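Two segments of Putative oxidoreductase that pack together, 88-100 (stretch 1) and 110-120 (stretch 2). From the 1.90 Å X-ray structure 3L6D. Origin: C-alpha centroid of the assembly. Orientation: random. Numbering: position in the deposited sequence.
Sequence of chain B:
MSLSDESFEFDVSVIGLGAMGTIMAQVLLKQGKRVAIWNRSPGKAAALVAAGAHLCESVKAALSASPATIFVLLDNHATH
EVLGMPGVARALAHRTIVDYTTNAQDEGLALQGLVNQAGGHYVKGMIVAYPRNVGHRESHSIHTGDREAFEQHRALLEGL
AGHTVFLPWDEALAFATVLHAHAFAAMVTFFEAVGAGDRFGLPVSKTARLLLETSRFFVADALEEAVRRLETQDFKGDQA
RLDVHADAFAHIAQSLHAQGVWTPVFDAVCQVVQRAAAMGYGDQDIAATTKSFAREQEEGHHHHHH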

# COMPACT_ATOMS: atom_id res chain seq x y z
N VAL B 88 -3.88 -29.45 -34.87
CA VAL B 88 -3.24 -28.64 -33.85
C VAL B 88 -2.18 -29.44 -33.12
O VAL B 88 -1.06 -28.96 -32.97
N ALA B 89 -2.50 -30.68 -32.71
CA ALA B 89 -1.54 -31.50 -31.99
C ALA B 89 -0.21 -31.56 -32.74
O ALA B 89 0.86 -31.27 -32.15
N ARG B 90 -0.27 -31.90 -34.02
CA ARG B 90 0.92 -31.94 -34.84
C ARG B 90 1.65 -30.58 -34.85
O ARG B 90 2.87 -30.55 -34.79
N ALA B 91 0.91 -29.46 -34.88
CA ALA B 91 1.55 -28.13 -34.96
C ALA B 91 2.14 -27.61 -33.65
O ALA B 91 2.88 -26.63 -33.65
N LEU B 92 1.79 -28.25 -32.52
CA LEU B 92 2.45 -27.98 -31.24
C LEU B 92 3.94 -28.41 -31.16
O LEU B 92 4.69 -27.87 -30.33
N ALA B 93 4.36 -29.39 -31.97
CA ALA B 93 5.71 -29.97 -31.83
C ALA B 93 6.76 -28.86 -31.95
O ALA B 93 6.68 -28.05 -32.88
N HIS B 94 7.70 -28.81 -31.00
CA HIS B 94 8.77 -27.82 -31.02
C HIS B 94 8.31 -26.36 -30.94
O HIS B 94 9.05 -25.45 -31.32
N ARG B 95 7.12 -26.14 -30.39
CA ARG B 95 6.63 -24.77 -30.15
C ARG B 95 6.42 -24.56 -28.68
O ARG B 95 6.09 -25.48 -27.95
N THR B 96 6.59 -23.33 -28.24
CA THR B 96 6.30 -22.99 -26.84
C THR B 96 4.96 -22.27 -26.81
O THR B 96 4.74 -21.34 -27.59
N ILE B 97 4.04 -22.75 -25.97
CA ILE B 97 2.78 -22.06 -25.70
C ILE B 97 2.98 -21.29 -24.44
O ILE B 97 3.32 -21.90 -23.39
N VAL B 98 2.73 -19.99 -24.48
CA VAL B 98 2.75 -19.14 -23.26
C VAL B 98 1.30 -18.77 -22.89
O VAL B 98 0.66 -18.00 -23.61
N ASP B 99 0.79 -19.37 -21.82
CA ASP B 99 -0.63 -19.39 -21.50
C ASP B 99 -0.93 -18.39 -20.41
O ASP B 99 -0.61 -18.63 -19.24
N TYR B 100 -1.54 -17.25 -20.80
CA TYR B 100 -2.00 -16.24 -19.84
C TYR B 100 -3.49 -16.38 -19.44
O TYR B 100 -3.99 -15.53 -18.72
N ALA B 110 -2.80 -30.55 -16.48
CA ALA B 110 -3.35 -31.29 -17.60
C ALA B 110 -2.95 -30.63 -18.95
O ALA B 110 -2.67 -31.34 -19.92
N LEU B 111 -2.93 -29.30 -18.99
CA LEU B 111 -2.54 -28.57 -20.24
C LEU B 111 -1.08 -28.70 -20.57
O LEU B 111 -0.71 -28.91 -21.74
N GLN B 112 -0.26 -28.53 -19.54
CA GLN B 112 1.14 -28.84 -19.63
C GLN B 112 1.32 -30.25 -20.20
O GLN B 112 2.00 -30.43 -21.19
N GLY B 113 0.66 -31.25 -19.59
CA GLY B 113 0.74 -32.63 -20.09
C GLY B 113 0.39 -32.78 -21.55
O GLY B 113 1.12 -33.45 -22.30
N LEU B 114 -0.70 -32.16 -21.96
CA LEU B 114 -1.16 -32.19 -23.33
C LEU B 114 -0.14 -31.59 -24.30
O LEU B 114 0.18 -32.19 -25.34
N VAL B 115 0.35 -30.40 -23.98
CA VAL B 115 1.33 -29.73 -24.85
C VAL B 115 2.62 -30.56 -24.92
O VAL B 115 3.22 -30.75 -26.02
N ASN B 116 3.05 -31.06 -23.77
CA ASN B 116 4.24 -31.90 -23.72
C ASN B 116 4.09 -33.19 -24.49
O ASN B 116 5.02 -33.61 -25.18
N GLN B 117 2.92 -33.82 -24.37
CA GLN B 117 2.63 -35.06 -25.08
C GLN B 117 2.82 -34.86 -26.57
O GLN B 117 3.22 -35.79 -27.27
N ALA B 118 2.48 -33.67 -27.05
CA ALA B 118 2.63 -33.33 -28.47
C ALA B 118 4.05 -32.86 -28.83
O ALA B 118 4.31 -32.51 -29.99
N GLY B 119 4.96 -32.84 -27.85
CA GLY B 119 6.34 -32.40 -28.13
C GLY B 119 6.54 -30.89 -28.12
O GLY B 119 7.54 -30.36 -28.63
N GLY B 120 5.60 -30.17 -27.53
CA GLY B 120 5.75 -28.73 -27.37
C GLY B 120 6.16 -28.41 -25.94
O GLY B 120 6.41 -29.31 -25.15

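The apolar centre of the contact is built around L92, whose CA-to-CB bond points toward stretch 2 and which gives up 62 Å² to it. Its partner is A118, also pointing toward the other stretch and covered over 61 Å². The two beta carbons, L92 CB and A118 CB, lie 3.8 Å apart, a normal van der Waals separation for methyl and methylene groups. L92 adopts the m,t rotamer (chi1 -66°, chi2 171°), which places its CD1 4.3 Å from CD2 of L114. L114 is t,t (chi1 -162°, chi2 152°); its CA-to-CB bond runs sideways, but the end of the side chain comes nearer, so the leucine pair meets through its terminal methyls.

Further along, I97 points toward stretch 2 from the strand 96-99. I97 is m,m (chi1 -57°, chi2 -48°); chi1 sets I97 CG1 4.1 Å from V115 CG1. V115, with chi1 at 170° (t), leaves the helix sideways yet has 48 Å² covered by stretch 1, so it contributes a substantial apolar surface without pointing directly across. The alternation of the strand is visible in its neighbours: T96 points away, whereas I97 and D99 point toward the helix.

D99 extends the packing to the start of stretch 2. With chi1 at -172° (t), its OD2 comes 3.8 Å from CD1 of L111, itself m,t (chi1 -73°, chi2 160°) and directed toward stretch 1. This is a contact between a carboxylate oxygen and a methyl group; both carboxylate oxygens find hydrogen bonds with residues just beyond the stretches. The backbones are already well apart here, with D99 CA and L111 CA separated by 9.5 Å, so the side chains must span the gap.

At the other end the two backbones close in, and A93 CA lies 4.5 Å from G119 CA. The two glycines here have different reasons: at G119 the backbone angles (phi 82°) would press a beta carbon against the preceding carbonyl, whereas at G120 it is the close approach to stretch 1 that leaves no room for one. G119 ends the helix in a Schellman motif. At G120, CA sits 3.3 Å from L92 O and also 3.3 Å from R95 O, and an ideal beta carbon would clash with L92 O at 2.6 Å.

The polar edge relies chiefly on backbone groups. H94 N donates to G119 O over 2.8 Å with an N-H...O angle of 166°, a nearly linear hydrogen bond and the one direct hydrogen bond between the stretches. The H94 side chain (chi1 -49°, m) starts away from stretch 2. Beside this bond, A93 CA makes a CA-H...O contact with A118 O at 3.4 Å, the angle at hydrogen being 125°. Water 1 completes the edge by donating to both A89 O (2.7 Å) and A118 O (2.8 Å), linking the two carbonyls where A118 CB also lies 3.5 Å from A89 O. R95 starts sideways, but its end leads away, and its guanidinium finds hydrogen-bond partners elsewhere in the structure.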

# COMPACT_ATOMS: atom_id res chain seq x y z
CB VAL B 88 -4.28 -28.02 -32.90
CG1 VAL B 88 -3.60 -27.40 -31.66
CG2 VAL B 88 -5.05 -26.96 -33.66
CB ALA B 89 -2.08 -32.90 -31.74
CB ARG B 90 0.61 -32.47 -36.25
CG ARG B 90 1.79 -33.06 -37.02
CD ARG B 90 2.06 -32.21 -38.24
NE ARG B 90 3.36 -32.40 -38.91
CZ ARG B 90 4.52 -31.87 -38.51
NH1 ARG B 90 4.59 -31.14 -37.39
NH2 ARG B 90 5.63 -32.08 -39.21
CB ALA B 91 0.59 -27.10 -35.56
CB LEU B 92 1.67 -28.67 -30.10
CG LEU B 92 0.26 -28.10 -29.87
CD1 LEU B 92 -0.56 -28.97 -28.89
CD2 LEU B 92 0.32 -26.63 -29.33
CB ALA B 93 5.99 -31.03 -32.90
CB HIS B 94 9.65 -28.03 -32.24
CG HIS B 94 10.07 -29.44 -32.40
ND1 HIS B 94 10.69 -30.14 -31.38
CD2 HIS B 94 9.92 -30.31 -33.42
CE1 HIS B 94 10.94 -31.37 -31.79
NE2 HIS B 94 10.49 -31.49 -33.03
CB ARG B 95 5.27 -24.53 -30.87
CG ARG B 95 5.29 -24.77 -32.40
CD ARG B 95 6.32 -23.81 -33.00
NE ARG B 95 6.26 -23.78 -34.45
CZ ARG B 95 6.95 -24.58 -35.26
NH1 ARG B 95 7.74 -25.54 -34.78
NH2 ARG B 95 6.83 -24.43 -36.58
CB THR B 96 7.40 -22.10 -26.30
OG1 THR B 96 8.61 -22.85 -26.32
CG2 THR B 96 7.07 -21.57 -24.81
CB ILE B 97 1.64 -23.10 -25.44
CG1 ILE B 97 1.50 -24.05 -26.63
CG2 ILE B 97 0.31 -22.42 -25.15
CD1 ILE B 97 1.44 -23.34 -27.98
CB VAL B 98 3.63 -17.86 -23.47
CG1 VAL B 98 3.80 -17.08 -22.13
CG2 VAL B 98 4.99 -18.25 -24.01
CB ASP B 99 -1.00 -20.81 -21.02
CG ASP B 99 -2.50 -21.02 -20.83
OD1 ASP B 99 -3.32 -20.11 -21.10
OD2 ASP B 99 -2.84 -22.14 -20.42
CB TYR B 100 -1.73 -14.82 -20.36
CG TYR B 100 -0.28 -14.48 -20.44
CD1 TYR B 100 0.42 -14.05 -19.33
CD2 TYR B 100 0.42 -14.61 -21.65
CE1 TYR B 100 1.78 -13.73 -19.39
CE2 TYR B 100 1.77 -14.32 -21.71
CZ TYR B 100 2.44 -13.89 -20.59
OH TYR B 100 3.77 -13.59 -20.64
CB ALA B 110 -4.87 -31.42 -17.48
CB LEU B 111 -2.86 -27.10 -20.14
CG LEU B 111 -4.34 -26.85 -20.24
CD1 LEU B 111 -4.65 -25.45 -19.66
CD2 LEU B 111 -4.75 -27.00 -21.69
CB GLN B 112 1.80 -28.71 -18.25
CG GLN B 112 3.32 -28.71 -18.32
CD GLN B 112 3.95 -28.53 -16.96
OE1 GLN B 112 3.92 -29.43 -16.14
NE2 GLN B 112 4.54 -27.38 -16.74
CB LEU B 114 -2.47 -31.42 -23.44
CG LEU B 114 -3.39 -31.63 -24.66
CD1 LEU B 114 -4.88 -31.37 -24.33
CD2 LEU B 114 -2.97 -30.82 -25.85
CB VAL B 115 1.56 -28.27 -24.37
CG1 VAL B 115 2.74 -27.63 -25.09
CG2 VAL B 115 0.27 -27.41 -24.57
CB ASN B 116 4.62 -32.26 -22.29
CG ASN B 116 5.14 -31.09 -21.50
OD1 ASN B 116 5.25 -31.19 -20.28
ND2 ASN B 116 5.46 -29.98 -22.16
CB GLN B 117 1.20 -35.50 -24.81
CG GLN B 117 0.89 -36.93 -25.19
CD GLN B 117 -0.15 -37.53 -24.26
OE1 GLN B 117 -0.98 -36.81 -23.67
NE2 GLN B 117 -0.12 -38.86 -24.12
CB ALA B 118 1.60 -32.26 -28.87
O HOH W 1 2.82 -33.19 -32.32